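Local atomic coordinates of mandelate racemase/muconate lactonizing enzyme, C-terminal domain protein (Paracoccus denitrificans, PDB entry 3N4E), a protein that binds divalent metal ions, calcium in this crystal, and probably acts as a magnesium-dependent hydro-lyase of the enolase superfamily. Residues A[196-201]-A[220-225]. Sequence-based numbering, arbitrary orientation.
Sequences FDANNG and SWFEEP. With CA (calcium ion), chain C.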
ATOM      1  N   PHE A 196     -16.995 -26.729  -1.046  1.00 19.12           N
ATOM      2  CA  PHE A 196     -16.821 -27.091   0.338  1.00 19.29           C
ATOM      3  C   PHE A 196     -17.172 -25.856   1.144  1.00 19.53           C
ATOM      4  O   PHE A 196     -16.577 -24.788   0.964  1.00 19.44           O
ATOM      5  CB  PHE A 196     -15.376 -27.528   0.596  1.00 19.46           C
ATOM      6  CG  PHE A 196     -15.117 -27.997   2.006  1.00 23.73           C
ATOM      7  CD1 PHE A 196     -15.014 -27.081   3.064  1.00 19.82           C
ATOM      8  CD2 PHE A 196     -14.956 -29.363   2.281  1.00 20.28           C
ATOM      9  CE1 PHE A 196     -14.775 -27.524   4.373  1.00 23.13           C
ATOM     10  CE2 PHE A 196     -14.703 -29.810   3.582  1.00 23.73           C
ATOM     11  CZ  PHE A 196     -14.613 -28.892   4.627  1.00 20.19           C
ATOM     12  N   ASP A 197     -18.162 -26.003   2.014  1.00 19.58           N
ATOM     13  CA  ASP A 197     -18.665 -24.886   2.780  1.00 19.35           C
ATOM     14  C   ASP A 197     -18.300 -25.112   4.237  1.00 19.57           C
ATOM     15  O   ASP A 197     -18.907 -25.931   4.926  1.00 19.94           O
ATOM     16  CB  ASP A 197     -20.179 -24.723   2.596  1.00 18.90           C
ATOM     17  CG  ASP A 197     -20.725 -23.472   3.287  1.00 25.78           C
ATOM     18  OD1 ASP A 197     -20.013 -22.836   4.100  1.00 18.67           O
ATOM     19  OD2 ASP A 197     -21.893 -23.123   3.030  1.00 18.81           O
ATOM     20  N   ALA A 198     -17.288 -24.382   4.688  1.00 19.33           N
ATOM     21  CA  ALA A 198     -16.769 -24.528   6.046  1.00 19.05           C
ATOM     22  C   ALA A 198     -17.706 -23.935   7.091  1.00 18.44           C
ATOM     23  O   ALA A 198     -17.533 -24.195   8.282  1.00 18.90           O
ATOM     24  CB  ALA A 198     -15.378 -23.889   6.153  1.00 18.60           C
ATOM     25  N   ASN A 199     -18.681 -23.129   6.648  1.00 17.31           N
ATOM     26  CA  ASN A 199     -19.599 -22.421   7.559  1.00 16.42           C
ATOM     27  C   ASN A 199     -18.887 -21.785   8.737  1.00 16.56           C
ATOM     28  O   ASN A 199     -19.243 -22.051   9.890  1.00 17.25           O
ATOM     29  CB  ASN A 199     -20.669 -23.362   8.112  1.00 16.33           C
ATOM     30  CG  ASN A 199     -21.698 -23.763   7.073  1.00 29.81           C
ATOM     31  OD1 ASN A 199     -21.774 -24.935   6.702  1.00 16.24           O
ATOM     32  ND2 ASN A 199     -22.492 -22.795   6.597  1.00 15.31           N
ATOM     33  N   ASN A 200     -17.857 -20.996   8.432  1.00 15.94           N
ATOM     34  CA  ASN A 200     -17.084 -20.259   9.422  1.00 16.68           C
ATOM     35  C   ASN A 200     -16.230 -21.105  10.393  1.00 16.54           C
ATOM     36  O   ASN A 200     -15.904 -20.650  11.488  1.00 16.61           O
ATOM     37  CB  ASN A 200     -18.006 -19.300  10.198  1.00 17.16           C
ATOM     38  CG  ASN A 200     -18.973 -18.554   9.295  1.00 17.34           C
ATOM     39  OD1 ASN A 200     -20.151 -18.883   9.258  1.00 17.98           O
ATOM     40  ND2 ASN A 200     -18.482 -17.558   8.556  1.00 17.26           N
ATOM     41  N   GLY A 201     -15.859 -22.319   9.991  1.00 16.32           N
ATOM     42  CA  GLY A 201     -15.228 -23.273  10.915  1.00 16.47           C
ATOM     43  C   GLY A 201     -13.757 -23.143  11.279  1.00 17.26           C
ATOM     44  O   GLY A 201     -13.287 -23.807  12.223  1.00 17.86           O
ATOM     45  N   SER A 220     -13.688 -26.829  -6.442  1.00 20.31           N
ATOM     46  CA  SER A 220     -13.814 -25.607  -7.239  1.00 20.75           C
ATOM     47  C   SER A 220     -13.957 -24.335  -6.407  1.00 20.96           C
ATOM     48  O   SER A 220     -13.448 -23.301  -6.797  1.00 21.38           O
ATOM     49  CB  SER A 220     -14.964 -25.713  -8.237  1.00 20.91           C
ATOM     50  OG  SER A 220     -14.579 -26.507  -9.352  1.00 54.54           O
ATOM     51  N   TRP A 221     -14.660 -24.403  -5.278  1.00 20.68           N
ATOM     52  CA  TRP A 221     -14.688 -23.260  -4.358  1.00 20.46           C
ATOM     53  C   TRP A 221     -14.771 -23.649  -2.894  1.00 19.75           C
ATOM     54  O   TRP A 221     -15.123 -24.777  -2.560  1.00 19.77           O
ATOM     55  CB  TRP A 221     -15.770 -22.247  -4.737  1.00 20.85           C
ATOM     56  CG  TRP A 221     -17.183 -22.558  -4.301  1.00 21.58           C
ATOM     57  CD1 TRP A 221     -17.816 -22.066  -3.204  1.00 21.12           C
ATOM     58  CD2 TRP A 221     -18.139 -23.384  -4.980  1.00 21.51           C
ATOM     59  NE1 TRP A 221     -19.107 -22.526  -3.148  1.00 21.38           N
ATOM     60  CE2 TRP A 221     -19.332 -23.345  -4.225  1.00 22.26           C
ATOM     61  CE3 TRP A 221     -18.103 -24.156  -6.153  1.00 22.56           C
ATOM     62  CZ2 TRP A 221     -20.486 -24.042  -4.605  1.00 21.59           C
ATOM     63  CZ3 TRP A 221     -19.256 -24.843  -6.536  1.00 21.95           C
ATOM     64  CH2 TRP A 221     -20.427 -24.784  -5.758  1.00 23.01           C
ATOM     65  N   PHE A 222     -14.423 -22.690  -2.041  1.00 19.12           N
ATOM     66  CA  PHE A 222     -14.240 -22.875  -0.610  1.00 18.98           C
ATOM     67  C   PHE A 222     -15.030 -21.754   0.056  1.00 19.43           C
ATOM     68  O   PHE A 222     -14.645 -20.580  -0.018  1.00 19.42           O
ATOM     69  CB  PHE A 222     -12.740 -22.764  -0.297  1.00 18.69           C
ATOM     70  CG  PHE A 222     -12.352 -23.110   1.129  1.00 13.36           C
ATOM     71  CD1 PHE A 222     -13.221 -23.775   1.988  1.00 18.21           C
ATOM     72  CD2 PHE A 222     -11.078 -22.780   1.595  1.00 18.54           C
ATOM     73  CE1 PHE A 222     -12.834 -24.095   3.282  1.00 13.53           C
ATOM     74  CE2 PHE A 222     -10.673 -23.101   2.897  1.00 13.57           C
ATOM     75  CZ  PHE A 222     -11.557 -23.768   3.742  1.00 18.73           C
ATOM     76  N   GLU A 223     -16.148 -22.119   0.681  1.00 19.59           N
ATOM     77  CA  GLU A 223     -17.143 -21.149   1.115  1.00 19.99           C
ATOM     78  C   GLU A 223     -17.016 -20.850   2.608  1.00 20.47           C
ATOM     79  O   GLU A 223     -16.906 -21.761   3.430  1.00 20.52           O
ATOM     80  CB  GLU A 223     -18.548 -21.649   0.742  1.00 20.28           C
ATOM     81  CG  GLU A 223     -19.719 -20.719   1.086  1.00 20.16           C
ATOM     82  CD  GLU A 223     -21.033 -21.107   0.385  1.00 21.27           C
ATOM     83  OE1 GLU A 223     -21.025 -21.392  -0.839  1.00 19.96           O
ATOM     84  OE2 GLU A 223     -22.096 -21.124   1.066  1.00 21.20           O
ATOM     85  N   GLU A 224     -17.014 -19.558   2.935  1.00 20.85           N
ATOM     86  CA  GLU A 224     -16.883 -19.061   4.312  1.00 20.95           C
ATOM     87  C   GLU A 224     -15.842 -19.820   5.157  1.00 21.03           C
ATOM     88  O   GLU A 224     -16.180 -20.444   6.164  1.00 21.39           O
ATOM     89  CB  GLU A 224     -18.257 -19.025   5.012  1.00 20.94           C
ATOM     90  CG  GLU A 224     -19.205 -17.946   4.462  1.00 25.71           C
ATOM     91  CD  GLU A 224     -20.281 -17.535   5.460  1.00 20.95           C
ATOM     92  OE1 GLU A 224     -21.184 -18.350   5.751  1.00 25.56           O
ATOM     93  OE2 GLU A 224     -20.237 -16.379   5.944  1.00 25.80           O
ATOM     94  N   PRO A 225     -14.565 -19.771   4.752  1.00 20.71           N
ATOM     95  CA  PRO A 225     -13.593 -20.533   5.531  1.00 20.55           C
ATOM     96  C   PRO A 225     -13.469 -20.067   6.972  1.00 20.46           C
ATOM     97  O   PRO A 225     -13.274 -20.903   7.843  1.00 20.51           O
ATOM     98  CB  PRO A 225     -12.279 -20.324   4.776  1.00 20.48           C
ATOM     99  CG  PRO A 225     -12.520 -19.161   3.890  1.00 23.66           C
ATOM    100  CD  PRO A 225     -13.962 -19.175   3.549  1.00 20.25           C
TER
HETATM  101 CA    CA C 500     -23.182 -21.304   3.039  1.00 24.30          CA
HETATM  102  O   HOH W   1     -21.411 -20.482   4.223  1.00 15.06           O
HETATM  103  O   HOH W   2     -21.954 -19.894   7.839  1.00 24.27           O
HETATM  104  O   HOH W   3     -25.323 -22.130   4.653  1.00 11.65           O
HETATM  105  O   HOH W   4     -25.362 -22.173   1.779  1.00 24.01           O
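D197 and E223, neighbours on parallel strands, share one calcium ion and illustrate how an enolase-superfamily barrel builds its metal site at the C-terminal ends of successive strands. D197 OD2 binds the calcium at 2.2 Å and E223 OE2 at 2.3 Å, with E249 completing the protein ligands and three waters also bound. Paired in the parallel bridge, D197 and E223 send their side chains to the same face of the sheet; with each CG anti to the backbone N (chi1 -175° and -178°), the carboxylates converge on the ion, their planes 49° apart. The second oxygens are held too: N199 N donates to D197 OD1 in an Asx turn, while E223 OE1 takes W221 NE1 in the indole plane and a salt bridge from K160.

Backbone bonds fix this register. E223 N reaches F196 O at 2.7 Å, almost straight, and A198 N reaches E223 O; beyond the strands, N200 N meets E224 O at 2.9 Å. On the opposite face, towards helix 204-216, F222 CE1 touches F196 CD1 (3.7 Å) and A198 CB.

E224 works in the second shell: its OE1 accepts from metal-bound water 1 (2.6 Å), and OE2 from Q250 and, weakly, N200 ND2. Replacing this carboxylate by an alanine would probably leave that water without one of its two acceptors and Q250 without its carboxylate mate. D197 OD2 and E223 OE2 lie 2.8 Å apart, a closeness that the calcium between them most likely makes tolerable by offsetting their repulsion.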